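Local coordinates for protein cytochrome P450 monooxygenase (Rhodococcus sp. ECU0066, PDB 6KBH) that probably oxidises substrates with molecular oxygen at its heme, drawing electrons through FMN and a [2Fe-2S] cluster carried on the same chain, at residues A[82-87]-A[353-358]; A[100-105]-A[211-216]; A[190-195]-A[250-255]. All coordinates share one frame; numbering follows the deposited sequence.

Interaction 1: residues A[82-87]-A[353-358]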
ATOM      1  N   GLU A  82       9.533  13.087  11.353  1.00 75.39           N
ATOM      2  CA  GLU A  82      10.776  12.361  11.602  1.00 79.81           C
ATOM      3  C   GLU A  82      10.855  11.916  13.059  1.00 75.52           C
ATOM      4  O   GLU A  82      11.259  10.785  13.353  1.00 78.09           O
ATOM      5  CB  GLU A  82      11.989  13.231  11.256  1.00 77.79           C
ATOM      6  CG  GLU A  82      12.363  13.405   9.765  1.00 78.90           C
ATOM      7  CD  GLU A  82      12.160  12.162   8.904  1.00104.22           C
ATOM      8  OE1 GLU A  82      13.093  11.334   8.819  1.00 94.90           O
ATOM      9  OE2 GLU A  82      11.078  12.015   8.297  1.00100.48           O
ATOM     10  N   ASP A  83      10.446  12.790  13.983  1.00 74.01           N
ATOM     11  CA  ASP A  83      10.627  12.517  15.408  1.00 71.63           C
ATOM     12  C   ASP A  83       9.700  11.408  15.893  1.00 72.72           C
ATOM     13  O   ASP A  83      10.135  10.501  16.612  1.00 77.33           O
ATOM     14  CB  ASP A  83      10.406  13.795  16.219  1.00 74.03           C
ATOM     15  CG  ASP A  83      11.631  14.693  16.242  1.00 78.88           C
ATOM     16  OD1 ASP A  83      12.755  14.177  16.061  1.00 90.43           O
ATOM     17  OD2 ASP A  83      11.467  15.914  16.446  1.00 78.68           O
ATOM     18  N   VAL A  84       8.413  11.467  15.535  1.00 60.13           N
ATOM     19  CA  VAL A  84       7.502  10.441  16.035  1.00 68.01           C
ATOM     20  C   VAL A  84       7.734   9.118  15.316  1.00 72.80           C
ATOM     21  O   VAL A  84       7.469   8.049  15.878  1.00 71.52           O
ATOM     22  CB  VAL A  84       6.028  10.890  15.940  1.00 69.71           C
ATOM     23  CG1 VAL A  84       5.871  12.332  16.380  1.00 71.16           C
ATOM     24  CG2 VAL A  84       5.492  10.703  14.554  1.00 68.46           C
ATOM     25  N   LYS A  85       8.233   9.153  14.079  1.00 73.54           N
ATOM     26  CA  LYS A  85       8.693   7.917  13.460  1.00 73.68           C
ATOM     27  C   LYS A  85       9.900   7.365  14.208  1.00 70.42           C
ATOM     28  O   LYS A  85      10.017   6.149  14.410  1.00 77.04           O
ATOM     29  CB  LYS A  85       9.034   8.140  11.985  1.00 74.16           C
ATOM     30  CG  LYS A  85       9.482   6.866  11.278  1.00 72.02           C
ATOM     31  CD  LYS A  85      10.237   7.131   9.984  1.00 82.23           C
ATOM     32  CE  LYS A  85       9.291   7.296   8.808  1.00 84.83           C
ATOM     33  NZ  LYS A  85      10.001   7.178   7.504  1.00 89.65           N
ATOM     34  N   ALA A  86      10.801   8.249  14.639  1.00 63.25           N
ATOM     35  CA  ALA A  86      11.972   7.812  15.389  1.00 70.15           C
ATOM     36  C   ALA A  86      11.589   7.217  16.737  1.00 76.02           C
ATOM     37  O   ALA A  86      12.274   6.315  17.231  1.00 81.13           O
ATOM     38  CB  ALA A  86      12.941   8.978  15.579  1.00 72.23           C
ATOM     39  N   VAL A  87      10.510   7.707  17.350  1.00 67.21           N
ATOM     40  CA  VAL A  87      10.065   7.123  18.610  1.00 78.82           C
ATOM     41  C   VAL A  87       9.530   5.718  18.382  1.00 64.30           C
ATOM     42  O   VAL A  87       9.764   4.809  19.189  1.00 73.18           O
ATOM     43  CB  VAL A  87       9.018   8.031  19.281  1.00 73.42           C
ATOM     44  CG1 VAL A  87       8.457   7.366  20.525  1.00 66.93           C
ATOM     45  CG2 VAL A  87       9.636   9.369  19.630  1.00 67.51           C
ATOM     46  N   LEU A 353       5.314   9.874  26.564  1.00 77.54           N
ATOM     47  CA  LEU A 353       5.303  10.607  25.308  1.00 76.09           C
ATOM     48  C   LEU A 353       3.908  10.621  24.700  1.00 72.78           C
ATOM     49  O   LEU A 353       3.215   9.600  24.685  1.00 68.49           O
ATOM     50  CB  LEU A 353       6.295   9.998  24.315  1.00 62.89           C
ATOM     51  CG  LEU A 353       7.774  10.192  24.658  1.00 76.39           C
ATOM     52  CD1 LEU A 353       8.665   9.802  23.478  1.00 68.80           C
ATOM     53  CD2 LEU A 353       8.048  11.626  25.096  1.00 71.38           C
ATOM     54  N   LEU A 354       3.497  11.788  24.213  1.00 65.63           N
ATOM     55  CA  LEU A 354       2.329  11.916  23.348  1.00 57.23           C
ATOM     56  C   LEU A 354       2.845  12.248  21.953  1.00 70.20           C
ATOM     57  O   LEU A 354       3.185  13.400  21.666  1.00 69.78           O
ATOM     58  CB  LEU A 354       1.369  12.986  23.849  1.00 52.19           C
ATOM     59  CG  LEU A 354       0.044  12.956  23.089  1.00 58.44           C
ATOM     60  CD1 LEU A 354      -0.670  11.640  23.355  1.00 57.97           C
ATOM     61  CD2 LEU A 354      -0.841  14.133  23.458  1.00 54.00           C
ATOM     62  N   ILE A 355       2.908  11.240  21.090  1.00 56.04           N
ATOM     63  CA  ILE A 355       3.447  11.394  19.746  1.00 57.94           C
ATOM     64  C   ILE A 355       2.270  11.587  18.793  1.00 61.69           C
ATOM     65  O   ILE A 355       1.476  10.670  18.559  1.00 65.82           O
ATOM     66  CB  ILE A 355       4.341  10.206  19.362  1.00 62.87           C
ATOM     67  CG1 ILE A 355       3.602   8.868  19.472  1.00 61.49           C
ATOM     68  CG2 ILE A 355       5.560  10.172  20.276  1.00 64.67           C
ATOM     69  CD1 ILE A 355       4.516   7.658  19.428  1.00 61.02           C
ATOM     70  N   VAL A 356       2.142  12.794  18.250  1.00 61.66           N
ATOM     71  CA  VAL A 356       0.919  13.208  17.558  1.00 62.97           C
ATOM     72  C   VAL A 356       1.036  12.733  16.114  1.00 72.48           C
ATOM     73  O   VAL A 356       1.603  13.411  15.253  1.00 61.17           O
ATOM     74  CB  VAL A 356       0.684  14.714  17.663  1.00 61.60           C
ATOM     75  CG1 VAL A 356      -0.665  15.081  17.075  1.00 58.85           C
ATOM     76  CG2 VAL A 356       0.773  15.163  19.117  1.00 57.48           C
ATOM     77  N   ASN A 357       0.488  11.538  15.853  1.00 66.61           N
ATOM     78  CA  ASN A 357       0.426  11.016  14.492  1.00 68.19           C
ATOM     79  C   ASN A 357      -0.259  12.001  13.556  1.00 72.64           C
ATOM     80  O   ASN A 357       0.146  12.160  12.397  1.00 64.71           O
ATOM     81  CB  ASN A 357      -0.328   9.681  14.468  1.00 78.93           C
ATOM     82  CG  ASN A 357       0.172   8.702  15.512  1.00 74.77           C
ATOM     83  OD1 ASN A 357      -0.029   8.901  16.711  1.00 73.90           O
ATOM     84  ND2 ASN A 357       0.793   7.618  15.058  1.00 67.29           N
ATOM     85  N   SER A 358      -1.312  12.663  14.044  1.00 61.57           N
ATOM     86  CA  SER A 358      -2.056  13.591  13.201  1.00 68.22           C
ATOM     87  C   SER A 358      -1.190  14.771  12.786  1.00 67.62           C
ATOM     88  O   SER A 358      -1.284  15.251  11.651  1.00 66.52           O
ATOM     89  CB  SER A 358      -3.308  14.074  13.933  1.00 70.16           C
ATOM     90  OG  SER A 358      -4.150  14.805  13.060  1.00 79.08           O
TER
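Ile-355 and Val-87 are turned so that their methyls meet. Ile-355 has CG1 between its backbone N and carbonyl carbon (chi1 57°), and its CG2 beside the N faces Val-87. Val-87 holds CG1 anti to its own N (chi1 175°). The two side chains meet tip to tip, Val-87 CG1 lying 4.0 Å from Ile-355 CG2. Leu-353 crosses Val-87 at a slant. Its CD1 touches both branches of Val-87, at 3.8 Å from CG1 and 4.0 Å from CG2. Near the other end of the contact, Val-84 meets Ile-355 at its root, with CB of Val-84 3.9 Å from CB of Ile-355. Every touching residue is buried, and no hydrogen bond joins the two segments. The contact is purely apolar. It presses one face of the helix onto the strand, their axes 9.5 Å apart and their directions 124° apart. This is the B helix of the P450 fold lying on its mixed beta-sheet. Val-87 also touches Arg-334, a heme-binding residue. Strand 352-355 runs parallel to strand 76-78 on one flank and antiparallel to strand 332-336 on the other, while Phe-94 of edge strand 94-95 touches both Val-87 and Leu-353.

Interaction 2: residues A[100-105]-A[211-216]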
ATOM      1  N   LEU A 100      -2.238   1.607  26.339  1.00 72.97           N
ATOM      2  CA  LEU A 100      -3.644   1.723  26.715  1.00 71.90           C
ATOM      3  C   LEU A 100      -3.810   2.052  28.196  1.00 68.79           C
ATOM      4  O   LEU A 100      -4.854   1.769  28.788  1.00 70.62           O
ATOM      5  CB  LEU A 100      -4.433   0.462  26.352  1.00 68.91           C
ATOM      6  CG  LEU A 100      -4.479   0.002  24.883  1.00 81.20           C
ATOM      7  CD1 LEU A 100      -3.951  -1.398  24.712  1.00 78.85           C
ATOM      8  CD2 LEU A 100      -5.887   0.079  24.316  1.00 84.40           C
ATOM      9  N   GLU A 101      -2.795   2.665  28.806  1.00 69.81           N
ATOM     10  CA  GLU A 101      -2.948   3.208  30.150  1.00 66.45           C
ATOM     11  C   GLU A 101      -4.050   4.257  30.157  1.00 68.05           C
ATOM     12  O   GLU A 101      -4.076   5.155  29.311  1.00 61.10           O
ATOM     13  CB  GLU A 101      -1.632   3.822  30.631  1.00 72.51           C
ATOM     14  CG  GLU A 101      -1.432   3.805  32.139  1.00 65.75           C
ATOM     15  CD  GLU A 101      -0.412   4.832  32.602  1.00 78.55           C
ATOM     16  OE1 GLU A 101      -0.405   5.959  32.060  1.00 80.91           O
ATOM     17  OE2 GLU A 101       0.396   4.503  33.495  1.00 84.48           O
ATOM     18  N   LYS A 102      -4.974   4.136  31.100  1.00 73.18           N
ATOM     19  CA  LYS A 102      -6.103   5.051  31.147  1.00 74.97           C
ATOM     20  C   LYS A 102      -5.665   6.384  31.740  1.00 74.35           C
ATOM     21  O   LYS A 102      -4.918   6.428  32.721  1.00 72.96           O
ATOM     22  CB  LYS A 102      -7.257   4.431  31.939  1.00 67.92           C
ATOM     23  CG  LYS A 102      -7.902   3.250  31.210  1.00 83.32           C
ATOM     24  CD  LYS A 102      -8.452   2.201  32.171  1.00 85.04           C
ATOM     25  CE  LYS A 102      -8.074   0.774  31.746  1.00 75.72           C
ATOM     26  NZ  LYS A 102      -6.965   0.199  32.582  1.00 78.87           N
ATOM     27  N   ILE A 103      -6.105   7.475  31.104  1.00 71.56           N
ATOM     28  CA  ILE A 103      -5.650   8.810  31.491  1.00 79.53           C
ATOM     29  C   ILE A 103      -5.999   9.079  32.950  1.00 83.10           C
ATOM     30  O   ILE A 103      -5.123   9.352  33.779  1.00 77.32           O
ATOM     31  CB  ILE A 103      -6.252   9.878  30.558  1.00 74.50           C
ATOM     32  CG1 ILE A 103      -5.694   9.723  29.139  1.00 77.14           C
ATOM     33  CG2 ILE A 103      -5.969  11.278  31.086  1.00 75.27           C
ATOM     34  CD1 ILE A 103      -4.201   9.958  29.030  1.00 71.51           C
ATOM     35  N   THR A 104      -7.284   8.996  33.282  1.00 76.45           N
ATOM     36  CA  THR A 104      -7.626   9.037  34.697  1.00 78.69           C
ATOM     37  C   THR A 104      -7.759   7.617  35.240  1.00 86.70           C
ATOM     38  O   THR A 104      -8.345   6.750  34.578  1.00 81.92           O
ATOM     39  CB  THR A 104      -8.928   9.797  34.921  1.00 82.53           C
ATOM     40  OG1 THR A 104      -9.978   9.173  34.176  1.00 75.48           O
ATOM     41  CG2 THR A 104      -8.782  11.249  34.471  1.00 81.29           C
ATOM     42  N   PRO A 105      -7.218   7.356  36.428  1.00 88.77           N
ATOM     43  CA  PRO A 105      -7.165   5.979  36.932  1.00 90.31           C
ATOM     44  C   PRO A 105      -8.549   5.422  37.231  1.00 81.68           C
ATOM     45  O   PRO A 105      -9.509   6.150  37.492  1.00 82.66           O
ATOM     46  CB  PRO A 105      -6.330   6.098  38.214  1.00 89.83           C
ATOM     47  CG  PRO A 105      -5.613   7.417  38.094  1.00 94.27           C
ATOM     48  CD  PRO A 105      -6.549   8.302  37.334  1.00 82.20           C
ATOM     49  N   VAL A 211     -13.240   7.716  25.621  1.00 70.46           N
ATOM     50  CA  VAL A 211     -13.234   8.612  26.775  1.00 78.34           C
ATOM     51  C   VAL A 211     -12.727   7.894  28.024  1.00 76.30           C
ATOM     52  O   VAL A 211     -12.066   8.504  28.870  1.00 70.96           O
ATOM     53  CB  VAL A 211     -14.639   9.210  26.989  1.00 69.45           C
ATOM     54  CG1 VAL A 211     -14.685  10.007  28.266  1.00 70.66           C
ATOM     55  CG2 VAL A 211     -15.020  10.093  25.810  1.00 79.27           C
ATOM     56  N   ASN A 212     -12.994   6.590  28.153  1.00 76.08           N
ATOM     57  CA  ASN A 212     -12.623   5.883  29.370  1.00 76.53           C
ATOM     58  C   ASN A 212     -11.152   5.487  29.378  1.00 68.82           C
ATOM     59  O   ASN A 212     -10.561   5.345  30.451  1.00 71.68           O
ATOM     60  CB  ASN A 212     -13.528   4.658  29.571  1.00 85.24           C
ATOM     61  CG  ASN A 212     -12.919   3.632  30.511  1.00 77.66           C
ATOM     62  OD1 ASN A 212     -12.999   3.774  31.732  1.00 78.91           O
ATOM     63  ND2 ASN A 212     -12.336   2.572  29.949  1.00 89.24           N
ATOM     64  N   THR A 213     -10.544   5.290  28.215  1.00 67.90           N
ATOM     65  CA  THR A 213      -9.105   5.054  28.155  1.00 64.64           C
ATOM     66  C   THR A 213      -8.302   6.332  27.929  1.00 64.86           C
ATOM     67  O   THR A 213      -7.236   6.501  28.531  1.00 62.40           O
ATOM     68  CB  THR A 213      -8.768   4.033  27.053  1.00 68.96           C
ATOM     69  OG1 THR A 213      -9.362   2.768  27.379  1.00 72.13           O
ATOM     70  CG2 THR A 213      -7.268   3.849  26.919  1.00 58.38           C
ATOM     71  N   TRP A 214      -8.794   7.254  27.099  1.00 62.17           N
ATOM     72  CA  TRP A 214      -8.003   8.403  26.669  1.00 64.81           C
ATOM     73  C   TRP A 214      -8.610   9.752  27.055  1.00 77.19           C
ATOM     74  O   TRP A 214      -8.122  10.789  26.583  1.00 59.52           O
ATOM     75  CB  TRP A 214      -7.785   8.343  25.153  1.00 59.33           C
ATOM     76  CG  TRP A 214      -6.835   7.258  24.741  1.00 66.46           C
ATOM     77  CD1 TRP A 214      -5.478   7.264  24.877  1.00 66.06           C
ATOM     78  CD2 TRP A 214      -7.169   6.005  24.135  1.00 68.10           C
ATOM     79  NE1 TRP A 214      -4.947   6.099  24.393  1.00 63.29           N
ATOM     80  CE2 TRP A 214      -5.963   5.307  23.929  1.00 68.93           C
ATOM     81  CE3 TRP A 214      -8.371   5.406  23.743  1.00 75.61           C
ATOM     82  CZ2 TRP A 214      -5.921   4.038  23.348  1.00 65.98           C
ATOM     83  CZ3 TRP A 214      -8.327   4.144  23.163  1.00 77.67           C
ATOM     84  CH2 TRP A 214      -7.111   3.475  22.974  1.00 65.34           C
ATOM     85  N   GLY A 215      -9.636   9.775  27.908  1.00 63.32           N
ATOM     86  CA  GLY A 215     -10.323  10.994  28.271  1.00 63.99           C
ATOM     87  C   GLY A 215     -10.387  11.173  29.779  1.00 69.67           C
ATOM     88  O   GLY A 215      -9.537  10.683  30.526  1.00 74.17           O
ATOM     89  N   ARG A 216     -11.417  11.895  30.218  1.00 55.31           N
ATOM     90  CA  ARG A 216     -11.632  12.199  31.634  1.00 74.23           C
ATOM     91  C   ARG A 216     -13.044  11.769  32.010  1.00 77.62           C
ATOM     92  O   ARG A 216     -13.949  12.605  32.144  1.00 72.93           O
ATOM     93  CB  ARG A 216     -11.392  13.684  31.920  1.00 58.61           C
ATOM     94  CG  ARG A 216      -9.914  14.081  31.896  1.00 60.34           C
ATOM     95  CD  ARG A 216      -9.731  15.593  31.869  1.00 65.37           C
ATOM     96  NE  ARG A 216      -8.338  15.991  32.074  1.00 68.00           N
ATOM     97  CZ  ARG A 216      -7.889  17.239  31.946  1.00 65.44           C
ATOM     98  NH1 ARG A 216      -8.720  18.213  31.608  1.00 58.61           N
ATOM     99  NH2 ARG A 216      -6.609  17.515  32.151  1.00 55.07           N
TER
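Ile-103 packs on the backbone of residues 213-215 and makes the close part of this contact. Its backbone N donates to Thr-213 O over 3.0 Å, with an N-H...O angle of 148°. The same oxygen receives a C-H contact from Lys-102 CA at 3.2 Å. Ile-103 then lays CG1 against the Trp-214 backbone, 3.6 Å from its C. Its CB lies 3.4 Å from Gly-215 O. Thr-213 CG2, anti to its backbone N (chi1 -64° for OG1), lies 3.7 Å from Leu-100 O. That methyl also lies over the centre of the Trp-214 ring. The inner methylenes of Lys-102 rest on the helix as well, CG against Asn-212 O. In the P450 fold, segment 100-105 belongs to the loop between helices B and C, and segment 211-216 to the F-G region. These two elements commonly border the substrate entrance, and the contact is consistent with that role here. Leu-100 CD2 reaches the far end of the indole, 3.9 Å from Trp-214 CH2. Phe-433 meets the same indole from outside the two segments. The other side faces solvent, where Lys-102 and Arg-216 are exposed. Lys-102 leads its amine away from the helix. Glu-101 turns away to a salt bridge with Lys-352. Thr-104 CG2 meets Arg-216 CG at 4.0 Å, and the guanidinium of Arg-216 pairs with Glu-72.

Interaction 3: residues A[190-195]-A[250-255]; sequences HFLGVP and HGWMPF
The C-terminal end of the E helix, 183-192, meets the N-terminal end of the H helix, 252-262, in the P450 core. Gly-193 ends the first helix with positive phi, and Gly-251 is the N-cap of the second. Phe-191 O takes a hydrogen bond from Trp-252 N at 2.7 Å. Leu-192 O takes one from Met-253 N at 2.8 Å. Carbonyls at the end of one helix thus satisfy N-H groups in the first turn of helix 252-262. The two glycines lie CA to CA at 3.6 Å. A CB on either would clash with the other segment, and the backbone angles of each by themselves call for glycine. Phe-191 has CG anti to its backbone N (chi1 173°), and its CE2 lies 3.6 Å from Trp-252 CB. The Phe-191 ring and the pyrrole ring of Trp-252 are near parallel but slid apart. Phe-144 meets both side chains, and the Phe-191 side chain comes within about 5 Å of the heme. An alanine in place of Phe-191 would probably open a gap beside Trp-252 CB and Phe-144, close to the heme. Trp-252 NE1 bonds to Leu-140 O. Leu-192 CD1 sits at the indole edge, 3.8 Å from Trp-252 CE3, and touches Met-253 CG at 3.7 Å.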
ATOM      1  N   HIS A 190     -16.060 -11.831  12.530  1.00 86.68           N
ATOM      2  CA  HIS A 190     -15.842 -12.845  11.502  1.00 88.18           C
ATOM      3  C   HIS A 190     -14.356 -13.091  11.264  1.00 85.51           C
ATOM      4  O   HIS A 190     -13.944 -14.232  11.021  1.00 94.30           O
ATOM      5  CB  HIS A 190     -16.536 -12.440  10.202  1.00 93.00           C
ATOM      6  CG  HIS A 190     -17.998 -12.767  10.168  1.00 98.13           C
ATOM      7  ND1 HIS A 190     -18.476 -14.057  10.256  1.00102.48           N
ATOM      8  CD2 HIS A 190     -19.087 -11.972  10.045  1.00 96.75           C
ATOM      9  CE1 HIS A 190     -19.796 -14.042  10.197  1.00 92.25           C
ATOM     10  NE2 HIS A 190     -20.191 -12.788  10.066  1.00 90.36           N
ATOM     11  N   PHE A 191     -13.534 -12.038  11.318  1.00 84.02           N
ATOM     12  CA  PHE A 191     -12.090 -12.227  11.201  1.00 82.10           C
ATOM     13  C   PHE A 191     -11.550 -13.081  12.337  1.00 81.88           C
ATOM     14  O   PHE A 191     -10.594 -13.843  12.149  1.00 80.22           O
ATOM     15  CB  PHE A 191     -11.376 -10.875  11.177  1.00 77.51           C
ATOM     16  CG  PHE A 191      -9.874 -10.982  11.218  1.00 70.90           C
ATOM     17  CD1 PHE A 191      -9.153 -11.261  10.068  1.00 81.88           C
ATOM     18  CD2 PHE A 191      -9.185 -10.816  12.407  1.00 69.10           C
ATOM     19  CE1 PHE A 191      -7.772 -11.367  10.103  1.00 68.33           C
ATOM     20  CE2 PHE A 191      -7.808 -10.924  12.448  1.00 75.60           C
ATOM     21  CZ  PHE A 191      -7.101 -11.201  11.293  1.00 72.99           C
ATOM     22  N   LEU A 192     -12.150 -12.969  13.520  1.00 84.95           N
ATOM     23  CA  LEU A 192     -11.659 -13.676  14.694  1.00 90.02           C
ATOM     24  C   LEU A 192     -12.047 -15.150  14.666  1.00 98.39           C
ATOM     25  O   LEU A 192     -11.381 -15.978  15.298  1.00 92.71           O
ATOM     26  CB  LEU A 192     -12.198 -12.992  15.953  1.00 92.65           C
ATOM     27  CG  LEU A 192     -11.521 -11.731  16.523  1.00 91.83           C
ATOM     28  CD1 LEU A 192     -10.445 -12.089  17.537  1.00 99.92           C
ATOM     29  CD2 LEU A 192     -10.955 -10.792  15.465  1.00 92.02           C
ATOM     30  N   GLY A 193     -13.111 -15.491  13.946  1.00 98.56           N
ATOM     31  CA  GLY A 193     -13.559 -16.862  13.828  1.00 94.49           C
ATOM     32  C   GLY A 193     -14.642 -17.292  14.793  1.00 98.74           C
ATOM     33  O   GLY A 193     -14.808 -18.501  15.001  1.00105.83           O
ATOM     34  N   VAL A 194     -15.384 -16.356  15.380  1.00103.55           N
ATOM     35  CA  VAL A 194     -16.397 -16.657  16.394  1.00107.35           C
ATOM     36  C   VAL A 194     -17.668 -17.128  15.690  1.00106.33           C
ATOM     37  O   VAL A 194     -18.001 -16.610  14.614  1.00104.68           O
ATOM     38  CB  VAL A 194     -16.642 -15.427  17.302  1.00104.79           C
ATOM     39  CG1 VAL A 194     -17.019 -14.180  16.497  1.00 97.33           C
ATOM     40  CG2 VAL A 194     -17.680 -15.706  18.386  1.00 99.95           C
ATOM     41  N   PRO A 195     -18.383 -18.122  16.229  1.00105.50           N
ATOM     42  CA  PRO A 195     -19.627 -18.571  15.591  1.00102.55           C
ATOM     43  C   PRO A 195     -20.646 -17.446  15.498  1.00104.45           C
ATOM     44  O   PRO A 195     -20.755 -16.607  16.394  1.00106.38           O
ATOM     45  CB  PRO A 195     -20.119 -19.684  16.525  1.00104.79           C
ATOM     46  CG  PRO A 195     -18.889 -20.205  17.174  1.00100.02           C
ATOM     47  CD  PRO A 195     -17.996 -19.002  17.350  1.00103.14           C
ATOM     48  N   HIS A 250     -11.666 -21.449  10.013  1.00108.61           N
ATOM     49  CA  HIS A 250     -11.236 -20.107   9.647  1.00107.77           C
ATOM     50  C   HIS A 250     -11.410 -19.128  10.803  1.00113.74           C
ATOM     51  O   HIS A 250     -12.317 -19.256  11.633  1.00106.32           O
ATOM     52  CB  HIS A 250     -12.007 -19.620   8.421  1.00105.68           C
ATOM     53  CG  HIS A 250     -11.685 -20.379   7.170  1.00119.78           C
ATOM     54  ND1 HIS A 250     -12.459 -20.306   6.034  1.00119.17           N
ATOM     55  CD2 HIS A 250     -10.670 -21.228   6.881  1.00117.03           C
ATOM     56  CE1 HIS A 250     -11.935 -21.075   5.095  1.00115.37           C
ATOM     57  NE2 HIS A 250     -10.849 -21.646   5.585  1.00117.10           N
ATOM     58  N   GLY A 251     -10.522 -18.138  10.848  1.00100.54           N
ATOM     59  CA  GLY A 251     -10.549 -17.134  11.892  1.00 93.57           C
ATOM     60  C   GLY A 251      -9.214 -16.963  12.585  1.00 93.64           C
ATOM     61  O   GLY A 251      -8.367 -17.863  12.552  1.00 89.69           O
ATOM     62  N   TRP A 252      -9.013 -15.806  13.222  1.00 86.77           N
ATOM     63  CA  TRP A 252      -7.761 -15.559  13.930  1.00 81.06           C
ATOM     64  C   TRP A 252      -7.658 -16.423  15.181  1.00 85.47           C
ATOM     65  O   TRP A 252      -6.596 -16.988  15.465  1.00 82.72           O
ATOM     66  CB  TRP A 252      -7.645 -14.072  14.279  1.00 92.58           C
ATOM     67  CG  TRP A 252      -6.266 -13.628  14.704  1.00 82.54           C
ATOM     68  CD1 TRP A 252      -5.092 -13.852  14.046  1.00 71.61           C
ATOM     69  CD2 TRP A 252      -5.932 -12.870  15.875  1.00 79.86           C
ATOM     70  NE1 TRP A 252      -4.046 -13.290  14.740  1.00 74.34           N
ATOM     71  CE2 TRP A 252      -4.536 -12.680  15.864  1.00 83.18           C
ATOM     72  CE3 TRP A 252      -6.677 -12.338  16.931  1.00 88.12           C
ATOM     73  CZ2 TRP A 252      -3.871 -11.980  16.869  1.00 68.98           C
ATOM     74  CZ3 TRP A 252      -6.013 -11.644  17.927  1.00 83.97           C
ATOM     75  CH2 TRP A 252      -4.626 -11.473  17.889  1.00 76.12           C
ATOM     76  N   MET A 253      -8.753 -16.544  15.935  1.00 85.00           N
ATOM     77  CA  MET A 253      -8.722 -17.336  17.164  1.00 94.16           C
ATOM     78  C   MET A 253      -8.460 -18.817  16.912  1.00 98.97           C
ATOM     79  O   MET A 253      -7.604 -19.390  17.608  1.00 98.90           O
ATOM     80  CB  MET A 253     -10.022 -17.120  17.948  1.00 97.32           C
ATOM     81  CG  MET A 253     -10.237 -15.684  18.390  1.00 87.16           C
ATOM     82  SD  MET A 253      -8.800 -15.041  19.257  1.00 86.59           S
ATOM     83  CE  MET A 253      -8.729 -16.160  20.652  1.00 87.61           C
ATOM     84  N   PRO A 254      -9.141 -19.497  15.976  1.00 96.23           N
ATOM     85  CA  PRO A 254      -8.754 -20.890  15.691  1.00 91.43           C
ATOM     86  C   PRO A 254      -7.325 -21.014  15.200  1.00 97.50           C
ATOM     87  O   PRO A 254      -6.621 -21.958  15.572  1.00100.16           O
ATOM     88  CB  PRO A 254      -9.770 -21.328  14.626  1.00 99.40           C
ATOM     89  CG  PRO A 254     -10.299 -20.065  14.052  1.00 94.55           C
ATOM     90  CD  PRO A 254     -10.313 -19.095  15.181  1.00 93.63           C
ATOM     91  N   PHE A 255      -6.870 -20.072  14.370  1.00 99.65           N
ATOM     92  CA  PHE A 255      -5.450 -19.999  14.037  1.00 96.41           C
ATOM     93  C   PHE A 255      -4.601 -19.866  15.297  1.00 94.69           C
ATOM     94  O   PHE A 255      -3.524 -20.467  15.391  1.00 94.98           O
ATOM     95  CB  PHE A 255      -5.217 -18.835  13.072  1.00 92.71           C
ATOM     96  CG  PHE A 255      -3.796 -18.693  12.565  1.00 94.11           C
ATOM     97  CD1 PHE A 255      -2.747 -18.349  13.406  1.00 90.12           C
ATOM     98  CD2 PHE A 255      -3.525 -18.870  11.215  1.00 93.02           C
ATOM     99  CE1 PHE A 255      -1.459 -18.214  12.918  1.00 93.84           C
ATOM    100  CE2 PHE A 255      -2.237 -18.730  10.722  1.00 90.46           C
ATOM    101  CZ  PHE A 255      -1.208 -18.403  11.575  1.00 86.33           C
TER

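From the N terminus, the chain first passes segment 82-87, which pairs much later with 353-358 and closes interaction 1, the longest loop of the three. The other two contacts form inside that loop. Segment 100-105 comes next, then 190-195. Segment 211-216 returns to 100-105 and closes interaction 2. Segment 250-255 then returns to 190-195 and closes interaction 3. Interactions 2 and 3 therefore cross, and both nest within interaction 1. Interaction 1 ties the B helix to the sheet, interaction 2 ties the B-C loop to the F-G region, and interaction 3 joins helices E and H. The centres of interactions 1 and 2 are about 20 Å apart, and those of 1 and 3 about 33 Å.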